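Local coordinates for protein papain-like protease (Human betacoronavirus 2c EMC/2012, PDB 4RNA) that probably cleaves the viral polyprotein as a papain-like cysteine protease and, as in related coronavirus enzymes, may also remove ubiquitin-like modifiers from host proteins, at residues A[167-172]-A[308-313]; A[270-275]-A[280-285]; A[291-296]-A[300-305]. All blocks are in the same frame, centred on the assembly; numbering follows the deposited sequence.

Contact 1: residues A[167-172]-A[308-313]; sequences DASRLL and KVTDVL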
loop_
_atom_site.group_PDB
_atom_site.type_symbol
_atom_site.label_atom_id
_atom_site.label_comp_id
_atom_site.label_asym_id
_atom_site.label_seq_id
_atom_site.Cartn_x
_atom_site.Cartn_y
_atom_site.Cartn_z
ATOM N N ASP A 167 6.223 -8.520 -3.095
ATOM C CA ASP A 167 5.366 -9.671 -3.262
ATOM C C ASP A 167 4.543 -9.540 -4.561
ATOM O O ASP A 167 3.596 -8.715 -4.647
ATOM C CB ASP A 167 4.442 -9.678 -2.016
ATOM C CG ASP A 167 3.522 -10.901 -1.930
ATOM O OD1 ASP A 167 3.094 -11.469 -2.948
ATOM O OD2 ASP A 167 3.151 -11.266 -0.790
ATOM N N ALA A 168 4.875 -10.376 -5.561
ATOM C CA ALA A 168 4.140 -10.373 -6.841
ATOM C C ALA A 168 2.664 -10.669 -6.694
ATOM O O ALA A 168 1.841 -10.045 -7.377
ATOM C CB ALA A 168 4.753 -11.343 -7.866
ATOM N N SER A 169 2.308 -11.608 -5.832
ATOM C CA SER A 169 0.854 -11.889 -5.686
ATOM C C SER A 169 0.152 -10.692 -5.085
ATOM O O SER A 169 -0.964 -10.366 -5.508
ATOM C CB SER A 169 0.558 -13.218 -4.908
ATOM O OG SER A 169 1.286 -14.308 -5.531
ATOM N N ARG A 170 0.786 -10.065 -4.093
ATOM C CA ARG A 170 0.161 -8.888 -3.449
ATOM C C ARG A 170 -0.074 -7.845 -4.518
ATOM O O ARG A 170 -1.152 -7.291 -4.629
ATOM C CB ARG A 170 1.063 -8.314 -2.358
ATOM C CG ARG A 170 0.508 -7.054 -1.650
ATOM C CD ARG A 170 1.591 -6.492 -0.710
ATOM N NE ARG A 170 2.568 -5.662 -1.410
ATOM C CZ ARG A 170 2.343 -4.458 -1.964
ATOM N NH1 ARG A 170 1.120 -3.834 -2.051
ATOM N NH2 ARG A 170 3.358 -3.895 -2.531
ATOM N N LEU A 171 0.947 -7.567 -5.311
ATOM C CA LEU A 171 0.796 -6.525 -6.378
ATOM C C LEU A 171 -0.211 -6.830 -7.432
ATOM O O LEU A 171 -1.015 -5.922 -7.869
ATOM C CB LEU A 171 2.165 -6.264 -7.032
ATOM C CG LEU A 171 2.869 -4.947 -6.788
ATOM C CD1 LEU A 171 1.947 -3.699 -6.736
ATOM C CD2 LEU A 171 3.623 -5.137 -5.487
ATOM N N LEU A 172 -0.260 -8.103 -7.888
ATOM C CA LEU A 172 -1.311 -8.440 -8.860
ATOM C C LEU A 172 -2.638 -8.141 -8.315
ATOM O O LEU A 172 -3.535 -7.627 -8.990
ATOM C CB LEU A 172 -1.301 -9.957 -9.146
ATOM C CG LEU A 172 -0.533 -10.368 -10.351
ATOM C CD1 LEU A 172 -0.498 -11.886 -10.467
ATOM C CD2 LEU A 172 -1.208 -9.727 -11.558
ATOM N N LYS A 308 8.161 -24.138 -7.246
ATOM C CA LYS A 308 7.223 -23.574 -6.250
ATOM C C LYS A 308 6.343 -22.521 -6.875
ATOM O O LYS A 308 6.718 -21.347 -7.038
ATOM C CB LYS A 308 8.018 -22.981 -5.097
ATOM C CG LYS A 308 8.947 -24.006 -4.437
ATOM C CD LYS A 308 9.955 -23.252 -3.590
ATOM C CE LYS A 308 10.518 -24.124 -2.485
ATOM N NZ LYS A 308 11.389 -23.233 -1.654
ATOM N N VAL A 309 5.159 -22.988 -7.195
ATOM C CA VAL A 309 4.169 -22.218 -7.899
ATOM C C VAL A 309 3.515 -21.255 -6.928
ATOM O O VAL A 309 3.204 -21.632 -5.752
ATOM C CB VAL A 309 3.177 -23.185 -8.498
ATOM C CG1 VAL A 309 1.939 -22.497 -9.050
ATOM C CG2 VAL A 309 3.819 -24.042 -9.580
ATOM N N THR A 310 3.167 -20.071 -7.453
ATOM C CA THR A 310 2.438 -19.080 -6.673
ATOM C C THR A 310 1.128 -18.796 -7.394
ATOM O O THR A 310 0.183 -19.440 -7.100
ATOM C CB THR A 310 3.256 -17.798 -6.446
ATOM O OG1 THR A 310 3.831 -17.297 -7.686
ATOM C CG2 THR A 310 4.363 -18.026 -5.414
ATOM N N ASP A 311 1.108 -17.880 -8.356
ATOM C CA ASP A 311 -0.137 -17.599 -9.126
ATOM C C ASP A 311 -0.272 -18.524 -10.345
ATOM O O ASP A 311 0.682 -18.895 -10.941
ATOM C CB ASP A 311 -0.135 -16.198 -9.642
ATOM C CG ASP A 311 0.350 -15.226 -8.626
ATOM O OD1 ASP A 311 -0.418 -15.032 -7.628
ATOM O OD2 ASP A 311 1.464 -14.660 -8.832
ATOM N N VAL A 312 -1.482 -18.858 -10.767
ATOM C CA VAL A 312 -1.659 -19.727 -11.938
ATOM C C VAL A 312 -2.774 -19.161 -12.741
ATOM O O VAL A 312 -3.798 -18.833 -12.133
ATOM C CB VAL A 312 -2.022 -21.212 -11.536
ATOM C CG1 VAL A 312 -2.222 -22.091 -12.788
ATOM C CG2 VAL A 312 -0.964 -21.848 -10.610
ATOM N N LEU A 313 -2.597 -19.046 -14.051
ATOM C CA LEU A 313 -3.715 -18.454 -14.887
ATOM C C LEU A 313 -4.462 -19.505 -15.722
ATOM O O LEU A 313 -3.859 -20.204 -16.500
ATOM C CB LEU A 313 -3.131 -17.339 -15.830
ATOM C CG LEU A 313 -4.084 -16.605 -16.757
ATOM C CD1 LEU A 313 -5.302 -16.016 -15.954
ATOM C CD2 LEU A 313 -3.294 -15.517 -17.448
#
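Ser169, in the first turn of helix 168-176, faces Asp311 on strand 304-315 with their CA atoms 6.7 Å apart, and the short axes of 168-172 and 308-313 run almost parallel, 19° apart and 9.1 Å at closest approach. In coronavirus papain-like proteases this is where the thumb helices lean on the palm sheet. The central bond is polar: Ser169 OG donates to Asp311 OD1 at 2.8 Å, arriving on the syn side of the carboxylate but 28° out of its plane. OG also passes 3.3 Å from Asp311 OD2, and comes 4.1 Å from Thr310 CB. Leu172, one turn further along, meets the carboxylate from the opposite direction, its CD1 methyl lying 3.8 Å from Asp311 OD2. Thr310 and Asp311 both incline to the helix and both bond through their backbones to Asn269, consistent with a classic beta bulge. Asp311 CG sits anti to its own carbonyl carbon (chi1 -43°), which carries the carboxylate across to the helix. On the helix side, Asp167 is the N-cap: its OD1 takes the N-H of Arg170 at 2.9 Å, from above the carboxylate plane. Asp167 and Arg170 also pack on Arg84 and Asn159 of the second subunit, respectively. Asp311 has further partners on the palm, Ser249 OG at OD1 and Asn269 ND2 at OD2. With three side-chain groups gripping it, two of them hydroxyls at one oxygen, the carboxylate is fixed in rotation, and these donors would probably help to stabilise a negative charge on the buried group.

Contact 2: residues A[270-275]-A[280-285]; sequences VFQGIE and HYVHAR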
loop_
_atom_site.group_PDB
_atom_site.type_symbol
_atom_site.label_atom_id
_atom_site.label_comp_id
_atom_site.label_asym_id
_atom_site.label_seq_id
_atom_site.Cartn_x
_atom_site.Cartn_y
_atom_site.Cartn_z
ATOM N N VAL A 270 6.431 -18.407 -10.397
ATOM C CA VAL A 270 7.151 -19.313 -9.520
ATOM C C VAL A 270 7.962 -18.397 -8.614
ATOM O O VAL A 270 8.436 -17.339 -9.066
ATOM C CB VAL A 270 8.104 -20.250 -10.346
ATOM C CG1 VAL A 270 9.166 -20.848 -9.478
ATOM C CG2 VAL A 270 7.315 -21.347 -11.051
ATOM N N PHE A 271 8.061 -18.737 -7.323
ATOM C CA PHE A 271 8.993 -18.032 -6.452
ATOM C C PHE A 271 10.073 -19.009 -6.024
ATOM O O PHE A 271 9.749 -20.087 -5.532
ATOM C CB PHE A 271 8.251 -17.451 -5.251
ATOM C CG PHE A 271 9.122 -16.663 -4.276
ATOM C CD1 PHE A 271 9.605 -15.386 -4.597
ATOM C CD2 PHE A 271 9.424 -17.177 -3.038
ATOM C CE1 PHE A 271 10.378 -14.668 -3.696
ATOM C CE2 PHE A 271 10.206 -16.458 -2.138
ATOM C CZ PHE A 271 10.665 -15.202 -2.463
ATOM N N GLN A 272 11.336 -18.604 -6.183
ATOM C CA GLN A 272 12.543 -19.427 -5.936
ATOM C C GLN A 272 13.328 -18.958 -4.732
ATOM O O GLN A 272 13.677 -17.772 -4.645
ATOM C CB GLN A 272 13.487 -19.372 -7.147
ATOM C CG GLN A 272 13.043 -20.229 -8.332
ATOM C CD GLN A 272 13.745 -19.898 -9.654
ATOM O OE1 GLN A 272 14.540 -18.956 -9.759
ATOM N NE2 GLN A 272 13.433 -20.685 -10.683
ATOM N N GLY A 273 13.571 -19.902 -3.808
ATOM C CA GLY A 273 14.447 -19.757 -2.627
ATOM C C GLY A 273 13.978 -18.959 -1.408
ATOM O O GLY A 273 14.575 -17.923 -1.097
ATOM N N ILE A 274 12.960 -19.457 -0.691
ATOM C CA ILE A 274 12.350 -18.747 0.476
ATOM C C ILE A 274 13.325 -18.314 1.596
ATOM O O ILE A 274 13.166 -17.231 2.181
ATOM C CB ILE A 274 11.137 -19.516 1.113
ATOM C CG1 ILE A 274 11.588 -20.800 1.849
ATOM C CG2 ILE A 274 10.038 -19.792 0.079
ATOM C CD1 ILE A 274 10.657 -21.281 2.950
ATOM N N GLU A 275 14.320 -19.163 1.876
ATOM C CA GLU A 275 15.272 -18.967 2.980
ATOM C C GLU A 275 16.627 -18.363 2.539
ATOM O O GLU A 275 17.476 -18.040 3.384
ATOM C CB GLU A 275 15.450 -20.295 3.747
ATOM C CG GLU A 275 16.629 -20.397 4.720
ATOM C CD GLU A 275 16.416 -19.680 6.047
ATOM O OE1 GLU A 275 16.581 -20.332 7.103
ATOM O OE2 GLU A 275 16.102 -18.469 6.046
ATOM N N HIS A 280 13.359 -15.122 -5.561
ATOM C CA HIS A 280 13.383 -14.660 -6.929
ATOM C C HIS A 280 12.177 -15.140 -7.709
ATOM O O HIS A 280 11.802 -16.313 -7.613
ATOM C CB HIS A 280 14.674 -15.192 -7.520
ATOM C CG HIS A 280 14.846 -14.884 -8.947
ATOM N ND1 HIS A 280 14.723 -13.640 -9.433
ATOM C CD2 HIS A 280 15.132 -15.707 -10.021
ATOM C CE1 HIS A 280 14.910 -13.664 -10.758
ATOM N NE2 HIS A 280 15.170 -14.934 -11.115
ATOM N N TYR A 281 11.526 -14.246 -8.468
ATOM C CA TYR A 281 10.297 -14.612 -9.176
ATOM C C TYR A 281 10.617 -14.968 -10.612
ATOM O O TYR A 281 11.461 -14.325 -11.219
ATOM C CB TYR A 281 9.247 -13.464 -9.181
ATOM C CG TYR A 281 8.529 -13.282 -7.855
ATOM C CD1 TYR A 281 7.357 -13.988 -7.578
ATOM C CD2 TYR A 281 9.005 -12.400 -6.903
ATOM C CE1 TYR A 281 6.662 -13.809 -6.386
ATOM C CE2 TYR A 281 8.345 -12.225 -5.699
ATOM C CZ TYR A 281 7.170 -12.934 -5.448
ATOM O OH TYR A 281 6.480 -12.790 -4.259
ATOM N N VAL A 282 9.905 -15.950 -11.165
ATOM C CA VAL A 282 10.035 -16.314 -12.551
ATOM C C VAL A 282 8.637 -16.473 -13.130
ATOM O O VAL A 282 7.721 -17.054 -12.495
ATOM C CB VAL A 282 10.861 -17.630 -12.665
ATOM C CG1 VAL A 282 11.065 -18.063 -14.125
ATOM C CG2 VAL A 282 12.205 -17.455 -11.968
ATOM N N HIS A 283 8.436 -15.963 -14.346
ATOM C CA HIS A 283 7.126 -16.055 -14.981
ATOM C C HIS A 283 7.197 -17.161 -16.025
ATOM O O HIS A 283 8.157 -17.194 -16.801
ATOM C CB HIS A 283 6.745 -14.745 -15.662
ATOM C CG HIS A 283 5.401 -14.812 -16.401
ATOM N ND1 HIS A 283 4.269 -14.786 -15.761
ATOM C CD2 HIS A 283 5.097 -14.925 -17.754
ATOM C CE1 HIS A 283 3.222 -14.844 -16.608
ATOM N NE2 HIS A 283 3.716 -14.934 -17.856
ATOM N N ALA A 284 6.187 -18.042 -16.068
ATOM C CA ALA A 284 6.228 -19.177 -16.982
ATOM C C ALA A 284 5.008 -19.130 -17.886
ATOM O O ALA A 284 3.865 -18.778 -17.453
ATOM C CB ALA A 284 6.310 -20.522 -16.225
ATOM N N ARG A 285 5.228 -19.437 -19.160
ATOM C CA ARG A 285 4.076 -19.577 -20.095
ATOM C C ARG A 285 4.088 -20.921 -20.806
ATOM O O ARG A 285 5.162 -21.486 -20.992
ATOM C CB ARG A 285 4.111 -18.491 -21.158
ATOM C CG ARG A 285 4.311 -17.113 -20.559
ATOM C CD ARG A 285 3.520 -16.187 -21.367
ATOM N NE ARG A 285 3.429 -14.873 -20.750
ATOM C CZ ARG A 285 3.239 -13.789 -21.491
ATOM N NH1 ARG A 285 3.204 -13.926 -22.814
ATOM N NH2 ARG A 285 3.132 -12.582 -20.936
#
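Phe271 points the edge of its ring at the face of Tyr281 across the palm beta hairpin of strands 267-272 and 280-287. The aromatic pair is edge-to-face but well short of perpendicular: the planes meet at 54° with centroids 4.8 Å apart. Phe271 CD1 does the touching, above the middle of the tyrosine ring and 3.6 Å from Tyr281 CZ. The two side chains leave their non-hydrogen-bonded pair differently, Phe271 CG anti to the backbone N and Tyr281 CG anti to the carbonyl carbon (chi1 -76°), which sets the CD1 edge of Phe271 over the face of Tyr281. Tyr281 packs on Ala117 of helix 115-122, and its hydroxyl makes a weak hydrogen bond with Ala168 N. On the other face of the sheet Gln272 and His280 lie alongside each other and point the same way. Gln272 OE1 reaches the imidazole at its edge, 3.3 Å from His280 CD2, and also lies 3.5 Å from Val282 CG2. The neighbouring ring atom, NE2, bonds to Asp295 OD1, consistent with the His-Asp pair of a papain-like catalytic triad. Backbone bonds flank the ring pair: Val270 N to Val282 O (2.8 Å), Val282 N to Val270 O, and Gln272 N to His280 O (2.7 Å). Beyond them 273-275 is poorly ordered, in a turn that probably corresponds to the mobile loop beside the substrate cleft in the SARS enzyme. Further along the second strand, Arg285 NE donates to His283 NE2 at 2.9 Å, the N-H...N angle 170°, within the planes of both imidazole and guanidinium.

Contact 3: residues A[291-296]-A[300-305]; sequences ILKFDS and SKTSDW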
loop_
_atom_site.group_PDB
_atom_site.type_symbol
_atom_site.label_atom_id
_atom_site.label_comp_id
_atom_site.label_asym_id
_atom_site.label_seq_id
_atom_site.Cartn_x
_atom_site.Cartn_y
_atom_site.Cartn_z
ATOM N N ILE A 291 7.077 -25.486 -21.492
ATOM C CA ILE A 291 6.970 -24.452 -20.485
ATOM C C ILE A 291 8.079 -23.467 -20.820
ATOM O O ILE A 291 9.264 -23.846 -20.807
ATOM C CB ILE A 291 7.209 -24.995 -19.052
ATOM C CG1 ILE A 291 6.151 -26.018 -18.652
ATOM C CG2 ILE A 291 7.327 -23.842 -18.045
ATOM C CD1 ILE A 291 6.563 -26.891 -17.469
ATOM N N LEU A 292 7.713 -22.212 -21.135
ATOM C CA LEU A 292 8.711 -21.142 -21.325
ATOM C C LEU A 292 8.893 -20.379 -20.025
ATOM O O LEU A 292 7.921 -19.844 -19.489
ATOM C CB LEU A 292 8.293 -20.159 -22.426
ATOM C CG LEU A 292 7.637 -20.583 -23.748
ATOM C CD1 LEU A 292 7.790 -19.464 -24.762
ATOM C CD2 LEU A 292 8.195 -21.885 -24.282
ATOM N N LYS A 293 10.115 -20.355 -19.522
ATOM C CA LYS A 293 10.446 -19.747 -18.242
ATOM C C LYS A 293 11.131 -18.422 -18.519
ATOM O O LYS A 293 12.248 -18.382 -19.057
ATOM C CB LYS A 293 11.410 -20.626 -17.427
ATOM C CG LYS A 293 10.952 -22.072 -17.253
ATOM C CD LYS A 293 12.120 -23.058 -17.457
ATOM C CE LYS A 293 12.867 -23.391 -16.183
ATOM N NZ LYS A 293 13.585 -24.699 -16.382
ATOM N N PHE A 294 10.458 -17.335 -18.153
ATOM C CA PHE A 294 10.931 -15.993 -18.420
ATOM C C PHE A 294 11.494 -15.447 -17.140
ATOM O O PHE A 294 10.764 -14.961 -16.229
ATOM C CB PHE A 294 9.785 -15.139 -18.913
ATOM C CG PHE A 294 9.317 -15.485 -20.291
ATOM C CD1 PHE A 294 9.959 -14.940 -21.404
ATOM C CD2 PHE A 294 8.214 -16.302 -20.495
ATOM C CE1 PHE A 294 9.535 -15.241 -22.686
ATOM C CE2 PHE A 294 7.776 -16.603 -21.768
ATOM C CZ PHE A 294 8.429 -16.061 -22.877
ATOM N N ASP A 295 12.792 -15.580 -17.023
ATOM C CA ASP A 295 13.435 -15.169 -15.818
ATOM C C ASP A 295 14.065 -13.814 -16.081
ATOM O O ASP A 295 15.238 -13.715 -16.503
ATOM C CB ASP A 295 14.475 -16.195 -15.383
ATOM C CG ASP A 295 15.234 -15.740 -14.153
ATOM O OD1 ASP A 295 14.911 -14.644 -13.637
ATOM O OD2 ASP A 295 16.160 -16.442 -13.703
ATOM N N SER A 296 13.262 -12.770 -15.850
ATOM C CA SER A 296 13.689 -11.369 -16.004
ATOM C C SER A 296 14.491 -11.050 -17.291
ATOM O O SER A 296 15.649 -10.601 -17.221
ATOM C CB SER A 296 14.419 -10.903 -14.733
ATOM O OG SER A 296 13.507 -10.813 -13.633
ATOM N N SER A 300 14.071 -19.907 -20.884
ATOM C CA SER A 300 14.457 -21.324 -20.886
ATOM C C SER A 300 13.200 -22.111 -21.133
ATOM O O SER A 300 12.104 -21.624 -20.861
ATOM C CB SER A 300 15.016 -21.727 -19.529
ATOM O OG SER A 300 16.254 -21.093 -19.367
ATOM N N LYS A 301 13.351 -23.323 -21.663
ATOM C CA LYS A 301 12.199 -24.160 -22.013
ATOM C C LYS A 301 12.392 -25.584 -21.462
ATOM O O LYS A 301 13.520 -26.060 -21.307
ATOM C CB LYS A 301 11.948 -24.223 -23.537
ATOM C CG LYS A 301 11.983 -22.901 -24.255
ATOM C CD LYS A 301 12.142 -23.047 -25.770
ATOM C CE LYS A 301 12.504 -21.665 -26.321
ATOM N NZ LYS A 301 12.126 -21.476 -27.745
ATOM N N THR A 302 11.284 -26.241 -21.137
ATOM C CA THR A 302 11.322 -27.596 -20.634
ATOM C C THR A 302 9.911 -28.116 -20.748
ATOM O O THR A 302 8.995 -27.311 -20.824
ATOM C CB THR A 302 11.787 -27.660 -19.165
ATOM O OG1 THR A 302 11.859 -29.037 -18.774
ATOM C CG2 THR A 302 10.795 -26.915 -18.245
ATOM N N SER A 303 9.724 -29.440 -20.791
ATOM C CA SER A 303 8.344 -30.018 -20.729
ATOM C C SER A 303 7.900 -30.402 -19.298
ATOM O O SER A 303 6.701 -30.598 -19.055
ATOM C CB SER A 303 8.223 -31.208 -21.647
ATOM O OG SER A 303 9.236 -32.131 -21.265
ATOM N N ASP A 304 8.854 -30.465 -18.365
ATOM C CA ASP A 304 8.604 -30.853 -16.955
ATOM C C ASP A 304 9.449 -30.026 -16.043
ATOM O O ASP A 304 10.672 -29.878 -16.253
ATOM C CB ASP A 304 8.937 -32.340 -16.694
ATOM C CG ASP A 304 8.126 -33.275 -17.584
ATOM O OD1 ASP A 304 8.566 -33.520 -18.719
ATOM O OD2 ASP A 304 7.001 -33.687 -17.210
ATOM N N TRP A 305 8.812 -29.555 -14.969
ATOM C CA TRP A 305 9.437 -28.641 -14.040
ATOM C C TRP A 305 8.902 -28.794 -12.658
ATOM O O TRP A 305 7.688 -28.614 -12.415
ATOM C CB TRP A 305 9.248 -27.202 -14.504
ATOM C CG TRP A 305 10.118 -26.192 -13.801
ATOM C CD1 TRP A 305 11.311 -26.401 -13.123
ATOM C CD2 TRP A 305 9.916 -24.737 -13.778
ATOM N NE1 TRP A 305 11.818 -25.206 -12.657
ATOM C CE2 TRP A 305 11.036 -24.173 -13.038
ATOM C CE3 TRP A 305 8.944 -23.866 -14.312
ATOM C CZ2 TRP A 305 11.158 -22.781 -12.817
ATOM C CZ3 TRP A 305 9.083 -22.471 -14.093
ATOM C CH2 TRP A 305 10.154 -21.951 -13.364
HETATM O O HOH W 1 13.211 -27.644 -15.902
#
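Ile291 and Thr302 start the backbone ladder, Ile291 N giving a nearly straight bond to Thr302 O at 2.7 Å and Thr302 N returning a longer one to Ile291 O. Lys293 and Ser300 form the next hydrogen-bonded pair, where Lys293 N meets Ser300 O almost straight on at 2.7 Å. Between them, Leu292 and Lys301 are a non-hydrogen-bonded pair, with CA-H...O contacts from Lys301 CA to Ile291 O and from Leu292 CA to Ser300 O. The cation-pi and CH-pi contacts belong to Lys293, which bends over one face of Trp305. Turns at chi2 (137°) and chi3 (91°) fold its chain down on the indole, so that CE lies 3.9 Å from the centroid of the six-membered ring and NZ 4.2 Å from that of the five-membered ring, 11° off its normal. This is the beta hairpin of strands 290-294 and 299-302 at the margin of the palm sheet; after it the chain turns back into strand 304-315, which brings Trp305 beneath the lysine. The indole also packs on Phe268, Val270 and Gln272 of strand 267-272. Apolar contacts continue inward from Ile291, whose side chain crosses that of Trp305 at about a right angle, CD1 lying 4.0 Å from Trp305 CB. On the face carrying Leu292 and Lys301, the pair lie side by side, Leu292 CD2 touching Lys301 CG at 3.9 Å. A water-mediated link joins the two segments: water 1 accepts from Lys293 NZ at 3.0 Å and gives a weak bond to Asp304 O. Directly, Asp304 OD1 takes the hydroxyl of Ser303 from above the carboxylate plane, while its OD2 is bonded to Thr258 OG1.

Contacts 1 and 2 are buried, whereas contact 3 lies at the surface, its centre about 23 Å from the centre of the chain, against about 11 Å for the centre of contact 1. All three reach one palm sheet, and 2 and 3 are successive hairpins nested within the long loop that contact 1 closes. Strand 304-315 serves contacts 1 and 3, and is also a sheet neighbour of strand 267-272 in contact 2. Chemistry shifts with place: a helix hydroxyl on a buried carboxylate in contact 1, an aromatic pair in contact 2, a hydrated lysine over indole in contact 3. Arg285 O and Leu292 N, 2.7 Å apart, join the neighbouring strands of contacts 2 and 3.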